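Local coordinates for ebony (Drosophila melanogaster, PDB 6DYS), which probably joins beta-alanine to amines such as dopamine, this C-terminal part being a GNAT-like domain that holds the product beta-alanyldopamine, at residues Ile119-Met124 with Gly158-Asn163. Sequence-based numbering, arbitrary orientation.
Sequences ILHSFM and GIFTTN. With HJ1 (N-[2-(3,4-dihydroxyphenyl)ethyl]-beta-alaninamide), chain C.
I119-S122 pairs in parallel with G158-T161, L120 N donating to G158 O (2.9 Å), L120 O accepting from F160 N (2.8 Å) and S122 N donating to F160 O; the segment axes lie 30° apart, and no backbone hydrogen bond joins the segments beyond S122 N to F160 O. On the face carrying I119, H121 and F160, the beta-branched I119 lies alongside F160, its CG2 pressed on F160 CB at 3.3 Å. H121 brings the CD2 edge of its imidazole in plane to F160 O, while its nitrogens bond to the carboxylates of E84 and E104; the polar ring thus suits a place between the sheet and these acids. On the other face the aliphatic L120 and I159 point into the helix side, CD2 and CG1 4.3 Å apart.

Where the ladder ends, a side chain replaces the backbone. T161 holds OG1 opposite its own N (chi1 -167°), where it donates to S122 O at 2.6 Å, in the carbonyl plane, and accepts from N01 of the ligand at 2.8 Å. A valine here would probably leave S122 O without this donor and N01 without this acceptor. N163 OD1 also accepts from ligand N01, at 2.8 Å, and E32 bonds the ligand too. Water 1 also bridges the widening gap, accepting from T162 N and donating to S122 O. F123 and M124 form a classic beta bulge against L77; a bulge in 119-127 and its parting from 158-163 are the features expected of the fourth and fifth strands of a GNAT-like fold, and here the ligand lies at that opening.

The pair forms the two parallel strands of a beta-alpha-beta unit: helix 133-153 connects them and packs V147 and A151 on L120 and I159, strand 71-80 flanks 119-127, and strand 205-212 flanks 158-163, with W210 against I119 and F160.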
loop_
_atom_site.group_PDB
_atom_site.type_symbol
_atom_site.label_atom_id
_atom_site.label_comp_id
_atom_site.label_asym_id
_atom_site.label_seq_id
_atom_site.Cartn_x
_atom_site.Cartn_y
_atom_site.Cartn_z
ATOM N N ILE A 119 9.096 -0.036 12.437
ATOM C CA ILE A 119 8.504 -0.691 11.284
ATOM C C ILE A 119 7.818 0.375 10.441
ATOM O O ILE A 119 6.743 0.870 10.803
ATOM C CB ILE A 119 7.512 -1.781 11.709
ATOM C CG1 ILE A 119 8.126 -2.716 12.758
ATOM C CG2 ILE A 119 7.094 -2.591 10.538
ATOM C CD1 ILE A 119 7.120 -3.707 13.291
ATOM N N LEU A 120 8.431 0.735 9.315
ATOM C CA LEU A 120 7.789 1.632 8.359
ATOM C C LEU A 120 6.817 0.819 7.517
ATOM O O LEU A 120 7.233 -0.012 6.700
ATOM C CB LEU A 120 8.821 2.332 7.482
ATOM C CG LEU A 120 8.199 3.379 6.552
ATOM C CD1 LEU A 120 7.556 4.505 7.362
ATOM C CD2 LEU A 120 9.213 3.919 5.549
ATOM N N HIS A 121 5.526 1.035 7.731
ATOM C CA HIS A 121 4.486 0.286 7.038
ATOM C C HIS A 121 4.168 0.999 5.732
ATOM O O HIS A 121 3.545 2.065 5.738
ATOM C CB HIS A 121 3.232 0.161 7.902
ATOM C CG HIS A 121 2.201 -0.768 7.339
ATOM N ND1 HIS A 121 0.860 -0.670 7.647
ATOM C CD2 HIS A 121 2.319 -1.827 6.503
ATOM C CE1 HIS A 121 0.195 -1.623 7.017
ATOM N NE2 HIS A 121 1.056 -2.339 6.314
ATOM N N SER A 122 4.601 0.422 4.617
ATOM C CA SER A 122 4.210 0.910 3.297
ATOM C C SER A 122 2.867 0.265 2.977
ATOM O O SER A 122 2.810 -0.867 2.488
ATOM C CB SER A 122 5.274 0.578 2.256
ATOM O OG SER A 122 4.826 0.883 0.943
ATOM N N PHE A 123 1.774 0.971 3.269
ATOM C CA PHE A 123 0.463 0.338 3.213
ATOM C C PHE A 123 -0.319 0.650 1.944
ATOM O O PHE A 123 -1.218 -0.117 1.589
ATOM C CB PHE A 123 -0.368 0.712 4.451
ATOM C CG PHE A 123 -0.878 2.130 4.458
ATOM C CD1 PHE A 123 -2.170 2.414 4.047
ATOM C CD2 PHE A 123 -0.085 3.169 4.921
ATOM C CE1 PHE A 123 -2.655 3.708 4.066
ATOM C CE2 PHE A 123 -0.564 4.469 4.949
ATOM C CZ PHE A 123 -1.855 4.737 4.521
ATOM N N MET A 124 0.003 1.732 1.246
ATOM C CA MET A 124 -0.666 2.034 -0.009
ATOM C C MET A 124 0.314 2.727 -0.934
ATOM O O MET A 124 1.116 3.560 -0.500
ATOM C CB MET A 124 -1.910 2.909 0.191
ATOM C CG MET A 124 -3.145 2.114 0.596
ATOM S SD MET A 124 -4.692 2.790 -0.018
ATOM C CE MET A 124 -5.373 3.472 1.487
ATOM N N GLY A 158 13.181 -1.031 9.316
ATOM C CA GLY A 158 12.887 -1.740 8.085
ATOM C C GLY A 158 11.538 -1.336 7.540
ATOM O O GLY A 158 10.756 -0.635 8.194
ATOM N N ILE A 159 11.272 -1.810 6.326
ATOM C CA ILE A 159 10.067 -1.480 5.576
ATOM C C ILE A 159 9.194 -2.726 5.498
ATOM O O ILE A 159 9.660 -3.797 5.088
ATOM C CB ILE A 159 10.410 -0.950 4.175
ATOM C CG1 ILE A 159 11.265 0.307 4.287
ATOM C CG2 ILE A 159 9.130 -0.666 3.379
ATOM C CD1 ILE A 159 11.930 0.714 2.988
ATOM N N PHE A 160 7.929 -2.577 5.883
ATOM C CA PHE A 160 6.974 -3.670 6.011
ATOM C C PHE A 160 5.817 -3.413 5.059
ATOM O O PHE A 160 5.256 -2.311 5.047
ATOM C CB PHE A 160 6.478 -3.747 7.455
ATOM C CG PHE A 160 5.674 -4.966 7.783
ATOM C CD1 PHE A 160 6.161 -6.232 7.525
ATOM C CD2 PHE A 160 4.436 -4.839 8.402
ATOM C CE1 PHE A 160 5.424 -7.350 7.862
ATOM C CE2 PHE A 160 3.689 -5.954 8.737
ATOM C CZ PHE A 160 4.186 -7.214 8.466
ATOM N N THR A 161 5.463 -4.414 4.259
ATOM C CA THR A 161 4.367 -4.227 3.320
ATOM C C THR A 161 3.812 -5.588 2.921
ATOM O O THR A 161 4.512 -6.603 2.987
ATOM C CB THR A 161 4.822 -3.434 2.080
ATOM O OG1 THR A 161 3.682 -3.014 1.319
ATOM C CG2 THR A 161 5.730 -4.269 1.192
ATOM N N THR A 162 2.540 -5.599 2.532
ATOM C CA THR A 162 1.910 -6.763 1.916
ATOM C C THR A 162 1.622 -6.431 0.461
ATOM O O THR A 162 0.855 -5.507 0.171
ATOM C CB THR A 162 0.622 -7.158 2.635
ATOM O OG1 THR A 162 0.907 -7.351 4.018
ATOM C CG2 THR A 162 0.073 -8.457 2.074
ATOM N N ASN A 163 2.241 -7.170 -0.447
ATOM C CA ASN A 163 2.060 -6.941 -1.870
ATOM C C ASN A 163 1.041 -7.938 -2.395
ATOM O O ASN A 163 1.176 -9.147 -2.175
ATOM C CB ASN A 163 3.390 -7.052 -2.616
ATOM C CG ASN A 163 4.318 -5.886 -2.311
ATOM O OD1 ASN A 163 3.917 -4.729 -2.384
ATOM N ND2 ASN A 163 5.559 -6.187 -1.961
HETATM C C02 HJ1 C . 2.429 -2.038 -2.052
HETATM C C03 HJ1 C . 1.257 -2.150 -1.084
HETATM C C04 HJ1 C . -0.013 -1.410 -1.632
HETATM C C07 HJ1 C . -1.523 -3.299 -0.829
HETATM C C08 HJ1 C . -2.465 -3.143 0.419
HETATM C C09 HJ1 C . -3.880 -2.970 0.053
HETATM C C10 HJ1 C . -4.676 -2.050 0.754
HETATM C C11 HJ1 C . -6.031 -1.883 0.413
HETATM C C12 HJ1 C . -6.581 -2.620 -0.617
HETATM C C14 HJ1 C . -5.777 -3.541 -1.320
HETATM C C16 HJ1 C . -4.423 -3.706 -0.975
HETATM N N01 HJ1 C . 3.721 -2.121 -1.355
HETATM N N06 HJ1 C . -1.351 -2.002 -1.483
HETATM O O05 HJ1 C . 0.091 -0.384 -2.159
HETATM O O13 HJ1 C . -7.972 -2.438 -0.960
HETATM O O15 HJ1 C . -6.354 -4.368 -2.458
HETATM O O HOH W 1 0.522 -3.186 1.989
#